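Local coordinates for protein transcriptional regulator, MarR family (Methanosarcina mazei, PDB 3S2W) that probably binds DNA and regulates transcription as a homodimer of winged helix-turn-helix subunits, at residues S50-F55 with V89-V94; M57-E62 with V108-K113. All coordinates share one frame; numbering follows the deposited sequence.

Interaction 1 (S50-F55 with V89-V94); sequences SGQFPF and VDEGYV. With SO4 (sulfate ion), chain I.
Gln52 and Glu91 reach toward each other from opposite directions and meet amide to carboxylate, joining the segment that leads into the first helix of a MarR-type winged helix-turn-helix domain to the turn after helix 78-90, the recognition helix by analogy with relatives. The amide and carboxylate planes are inclined by 32°. As modelled, Gln52 OE1 lies 2.6 Å from Glu91 OE2, which sets oxygen against oxygen; the amide has probably been built turned over, so its O and N labels are doubtful, and turned back it may form a hydrogen bond here. Glu91 takes part through the bend of its chain: CG lies anti to the carbonyl carbon (chi1 -67°), and the turn at the next bond swings the carboxylate toward the amide. The backbone behind it is a Schellman motif, with Gly92 N hydrogen-bonded to Val89 O at 2.9 Å and Gly92 at positive phi. Tyr93 follows, and one face of its ring lies beneath Glu91 O, which stands 4.2 Å above the plane over the ring centre. The Gln52 side chain also touches Lys87 and Leu88 of helix 78-90, while Tyr93 OH bonds to Tyr46 O. Were Gln52 an alanine, the Glu91 carboxylate would probably lose its polar neighbour across the contact, and a gap is likely to open beside Lys87 and Leu88. A sulfate, probably from the crystallisation liquor, sits next to the amide on the side of Gly51: its O2 comes within 3.2 Å of Gln52 CG, and its O4 accepts a hydrogen bond from Gly51 N at 2.9 Å, with an N-H...O angle of 146°.

Interaction 2 (M57-E62 with V108-K113); sequences MRLYRE and VFLTEK
Leu59 and Leu110 bring helix 57-61 against strand 108-110 nearly at right angles, the axes 84° apart and 8.7 Å at closest approach, with the two CA atoms 6.8 Å from each other. Leu59 points at the strand and meets two of its residues with different parts of the side chain. Its forked end straddles Val108 CG2, which lies 3.4 Å from both Leu59 CD1 and Leu59 CD2, the two side chains crossing about perpendicularly. Nearer the backbone, Leu59 CB packs on Leu110 CG at 3.8 Å. Leu110 also points at the helix, and its CD1 fills the place between Leu59 O, 3.7 Å away, and the ring of Tyr60. This is the packing of the first helix of the winged helix-turn-helix on the strand that returns from the wing; Val94 of the neighbouring strand 94-98 also touches Leu59, and Val108 continues onto Leu70 of helix 67-74. Tyr60 leaves the helix pointing away from the strand, yet with CG anti to the carbonyl carbon (chi1 -65°) its ring lies across the end of Leu110, CD1 of Tyr60 coming within 3.5 Å of Leu110 CD1. The methyl approaches the ring obliquely. At the far end of the ring, Tyr60 OH is hydrogen-bonded to Gly114 O in the first turn of helix 112-133, which helps hold the ring against Leu110, while Thr111, at the N-cap position of that helix, takes the N-H of Gly114 with its OG1. Leu110 itself is tied through its backbone N to Asp63 OD1, just beyond the end of helix 53-61.

From the N terminus the chain reaches 50-55, then 57-62 on the same helix 53-61, and runs through helices 67-74 and 78-90 before 89-94 returns to close interaction 1. It then makes the wing, strands 94-98 and 106-110, and 108-113 closes interaction 2, so the two loops cross instead of nesting. Their centres are 9 Å apart, and the returning segments pair directly: Thr111 OG1 lies 2.8 Å from Gly92 O, and Thr111 N 3.1 Å from Tyr93 O, both probable hydrogen bonds. Together the contacts tie both ends of helix 53-61 to the end of helix 78-90, the base of the wing and the start of helix 112-133.

Interaction 1 (S50-F55 with V89-V94)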
# COMPACT_ATOMS: atom_id res chain seq x y z
N SER A 50 6.23 -10.01 -5.32
CA SER A 50 6.22 -8.81 -4.48
C SER A 50 5.36 -8.98 -3.23
O SER A 50 5.41 -8.15 -2.33
CB SER A 50 5.71 -7.62 -5.29
OG SER A 50 4.45 -7.91 -5.85
N GLY A 51 4.57 -10.04 -3.18
CA GLY A 51 3.87 -10.39 -1.95
C GLY A 51 4.76 -11.02 -0.87
O GLY A 51 4.44 -10.99 0.32
N GLN A 52 5.89 -11.58 -1.30
CA GLN A 52 6.83 -12.22 -0.39
C GLN A 52 7.89 -11.25 0.12
O GLN A 52 8.53 -11.50 1.14
CB GLN A 52 7.51 -13.36 -1.11
CG GLN A 52 6.54 -14.44 -1.59
CD GLN A 52 7.11 -15.21 -2.76
OE1 GLN A 52 8.27 -15.60 -2.75
NE2 GLN A 52 6.30 -15.42 -3.79
N PHE A 53 8.09 -10.16 -0.60
CA PHE A 53 9.17 -9.24 -0.30
C PHE A 53 9.13 -8.70 1.14
O PHE A 53 10.16 -8.65 1.81
CB PHE A 53 9.11 -8.08 -1.27
CG PHE A 53 10.30 -7.19 -1.20
CD1 PHE A 53 10.18 -5.89 -0.71
CD2 PHE A 53 11.54 -7.63 -1.64
CE1 PHE A 53 11.30 -5.06 -0.66
CE2 PHE A 53 12.64 -6.81 -1.60
CZ PHE A 53 12.52 -5.52 -1.12
N PRO A 54 7.94 -8.29 1.62
CA PRO A 54 7.81 -7.70 2.96
C PRO A 54 8.23 -8.70 4.05
O PRO A 54 8.97 -8.28 4.94
CB PRO A 54 6.31 -7.39 3.06
CG PRO A 54 5.79 -7.48 1.70
CD PRO A 54 6.63 -8.49 0.99
N PHE A 55 7.81 -9.97 3.96
CA PHE A 55 8.29 -11.04 4.87
C PHE A 55 9.81 -11.23 4.81
O PHE A 55 10.49 -11.17 5.82
CB PHE A 55 7.59 -12.40 4.59
CG PHE A 55 6.09 -12.34 4.78
CD1 PHE A 55 5.54 -12.46 6.06
CD2 PHE A 55 5.24 -12.11 3.70
CE1 PHE A 55 4.19 -12.36 6.25
CE2 PHE A 55 3.87 -12.02 3.89
CZ PHE A 55 3.34 -12.15 5.16
N VAL A 89 9.34 -20.84 1.16
CA VAL A 89 9.90 -22.15 1.51
C VAL A 89 10.16 -22.96 0.26
O VAL A 89 11.22 -23.58 0.13
CB VAL A 89 9.00 -22.95 2.48
CG1 VAL A 89 9.48 -24.37 2.52
CG2 VAL A 89 9.08 -22.37 3.87
N ASP A 90 9.22 -22.96 -0.68
CA ASP A 90 9.37 -23.75 -1.90
C ASP A 90 10.47 -23.23 -2.81
O ASP A 90 11.04 -23.97 -3.61
CB ASP A 90 8.04 -23.85 -2.65
CG ASP A 90 6.99 -24.67 -1.89
OD1 ASP A 90 7.38 -25.58 -1.11
OD2 ASP A 90 5.78 -24.40 -2.08
N GLU A 91 10.77 -21.95 -2.68
CA GLU A 91 11.86 -21.35 -3.44
C GLU A 91 13.18 -21.56 -2.72
O GLU A 91 14.23 -21.28 -3.26
CB GLU A 91 11.57 -19.85 -3.66
CG GLU A 91 10.35 -19.60 -4.60
CD GLU A 91 9.44 -18.44 -4.17
OE1 GLU A 91 8.25 -18.47 -4.55
OE2 GLU A 91 9.91 -17.51 -3.48
N GLY A 92 13.11 -22.05 -1.48
CA GLY A 92 14.29 -22.40 -0.70
C GLY A 92 14.95 -21.23 0.01
O GLY A 92 16.15 -21.27 0.27
N TYR A 93 14.17 -20.20 0.33
CA TYR A 93 14.70 -19.01 0.99
C TYR A 93 14.46 -19.01 2.48
O TYR A 93 15.10 -18.27 3.21
CB TYR A 93 14.09 -17.76 0.39
CG TYR A 93 14.55 -17.48 -1.00
CD1 TYR A 93 15.90 -17.51 -1.31
CD2 TYR A 93 13.64 -17.21 -2.01
CE1 TYR A 93 16.32 -17.26 -2.58
CE2 TYR A 93 14.05 -16.96 -3.27
CZ TYR A 93 15.39 -16.98 -3.56
OH TYR A 93 15.82 -16.74 -4.82
N VAL A 94 13.49 -19.80 2.93
CA VAL A 94 13.25 -19.88 4.36
C VAL A 94 12.82 -21.25 4.73
O VAL A 94 12.35 -22.00 3.88
CB VAL A 94 12.14 -18.95 4.82
CG1 VAL A 94 12.44 -17.54 4.42
CG2 VAL A 94 10.78 -19.43 4.29
S SO4 I . 3.25 -13.38 -4.64
O1 SO4 I . 1.85 -13.75 -4.51
O2 SO4 I . 3.94 -13.69 -3.39
O3 SO4 I . 3.86 -14.15 -5.74
O4 SO4 I . 3.32 -11.95 -4.91

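Interaction 2 (M57-E62 with V108-K113)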
# COMPACT_ATOMS: atom_id res chain seq x y z
N MSE A 57 12.04 -9.14 3.94
CA MSE A 57 12.68 -7.95 4.52
C MSE A 57 12.59 -7.94 6.05
O MSE A 57 13.51 -7.49 6.73
CB MSE A 57 12.10 -6.65 3.94
CG MSE A 57 12.43 -6.39 2.46
SE MSE A 57 14.37 -6.36 2.05
CE MSE A 57 14.84 -4.60 2.75
N ARG A 58 11.49 -8.45 6.58
CA ARG A 58 11.32 -8.55 8.02
C ARG A 58 12.28 -9.58 8.66
O ARG A 58 12.89 -9.31 9.69
CB ARG A 58 9.87 -8.90 8.36
CG ARG A 58 9.53 -8.79 9.83
CD ARG A 58 9.82 -7.41 10.35
NE ARG A 58 10.15 -7.45 11.77
CZ ARG A 58 9.41 -6.90 12.72
NH1 ARG A 58 8.31 -6.23 12.42
NH2 ARG A 58 9.80 -7.01 13.98
N LEU A 59 12.42 -10.75 8.03
CA LEU A 59 13.34 -11.75 8.53
C LEU A 59 14.78 -11.23 8.59
O LEU A 59 15.53 -11.62 9.48
CB LEU A 59 13.27 -13.03 7.71
CG LEU A 59 11.96 -13.75 7.94
CD1 LEU A 59 11.78 -14.84 6.89
CD2 LEU A 59 11.96 -14.31 9.35
N TYR A 60 15.16 -10.35 7.65
CA TYR A 60 16.49 -9.72 7.69
C TYR A 60 16.66 -8.81 8.91
O TYR A 60 17.78 -8.58 9.35
CB TYR A 60 16.79 -8.90 6.44
CG TYR A 60 16.89 -9.72 5.18
CD1 TYR A 60 17.56 -10.93 5.18
CD2 TYR A 60 16.28 -9.29 4.01
CE1 TYR A 60 17.64 -11.69 4.04
CE2 TYR A 60 16.36 -10.05 2.86
CZ TYR A 60 17.04 -11.25 2.88
OH TYR A 60 17.13 -12.03 1.76
N ARG A 61 15.55 -8.28 9.43
CA ARG A 61 15.65 -7.54 10.68
C ARG A 61 15.62 -8.50 11.87
O ARG A 61 16.49 -8.47 12.72
CB ARG A 61 14.54 -6.50 10.79
CG ARG A 61 15.02 -5.09 10.50
CD ARG A 61 13.88 -4.08 10.62
NE ARG A 61 12.81 -4.33 9.65
CZ ARG A 61 11.52 -4.13 9.88
NH1 ARG A 61 11.12 -3.67 11.07
NH2 ARG A 61 10.62 -4.40 8.93
N GLU A 62 14.61 -9.36 11.91
CA GLU A 62 14.39 -10.24 13.04
C GLU A 62 14.14 -11.64 12.50
O GLU A 62 13.03 -11.96 12.07
CB GLU A 62 13.15 -9.77 13.82
CG GLU A 62 13.37 -9.54 15.31
CD GLU A 62 13.23 -10.81 16.13
OE1 GLU A 62 14.13 -11.67 16.06
OE2 GLU A 62 12.21 -10.94 16.85
N VAL A 108 9.83 -19.04 11.67
CA VAL A 108 10.43 -19.02 10.34
C VAL A 108 11.82 -18.42 10.36
O VAL A 108 12.09 -17.44 11.05
CB VAL A 108 9.52 -18.36 9.25
CG1 VAL A 108 8.09 -18.28 9.73
CG2 VAL A 108 10.03 -17.01 8.86
N PHE A 109 12.72 -19.07 9.62
CA PHE A 109 14.12 -18.73 9.62
C PHE A 109 14.61 -18.60 8.19
O PHE A 109 14.14 -19.31 7.30
CB PHE A 109 14.92 -19.85 10.27
CG PHE A 109 14.75 -19.97 11.76
CD1 PHE A 109 15.68 -19.38 12.62
CD2 PHE A 109 13.71 -20.70 12.30
CE1 PHE A 109 15.55 -19.50 14.00
CE2 PHE A 109 13.57 -20.82 13.70
CZ PHE A 109 14.50 -20.21 14.55
N LEU A 110 15.57 -17.72 7.95
CA LEU A 110 16.24 -17.65 6.65
C LEU A 110 17.15 -18.86 6.46
O LEU A 110 17.83 -19.29 7.39
CB LEU A 110 17.04 -16.36 6.53
CG LEU A 110 16.19 -15.09 6.46
CD1 LEU A 110 16.97 -13.89 6.99
CD2 LEU A 110 15.64 -14.85 5.02
N THR A 111 17.14 -19.43 5.26
CA THR A 111 18.16 -20.41 4.89
C THR A 111 19.42 -19.68 4.41
O THR A 111 19.44 -18.45 4.31
CB THR A 111 17.69 -21.28 3.73
OG1 THR A 111 17.44 -20.44 2.60
CG2 THR A 111 16.40 -22.02 4.10
N GLU A 112 20.47 -20.42 4.09
CA GLU A 112 21.67 -19.77 3.57
C GLU A 112 21.37 -19.05 2.27
O GLU A 112 21.74 -17.89 2.11
CB GLU A 112 22.85 -20.75 3.44
CG GLU A 112 23.76 -20.74 4.66
CD GLU A 112 24.35 -19.36 4.94
OE1 GLU A 112 24.97 -18.78 4.03
OE2 GLU A 112 24.19 -18.84 6.07
N LYS A 113 20.70 -19.74 1.34
CA LYS A 113 20.21 -19.10 0.11
C LYS A 113 19.50 -17.77 0.41
O LYS A 113 19.78 -16.76 -0.22
CB LYS A 113 19.28 -20.06 -0.64
CG LYS A 113 19.08 -19.74 -2.11
CD LYS A 113 18.07 -20.71 -2.75
CE LYS A 113 18.13 -20.69 -4.27
NZ LYS A 113 17.20 -21.68 -4.89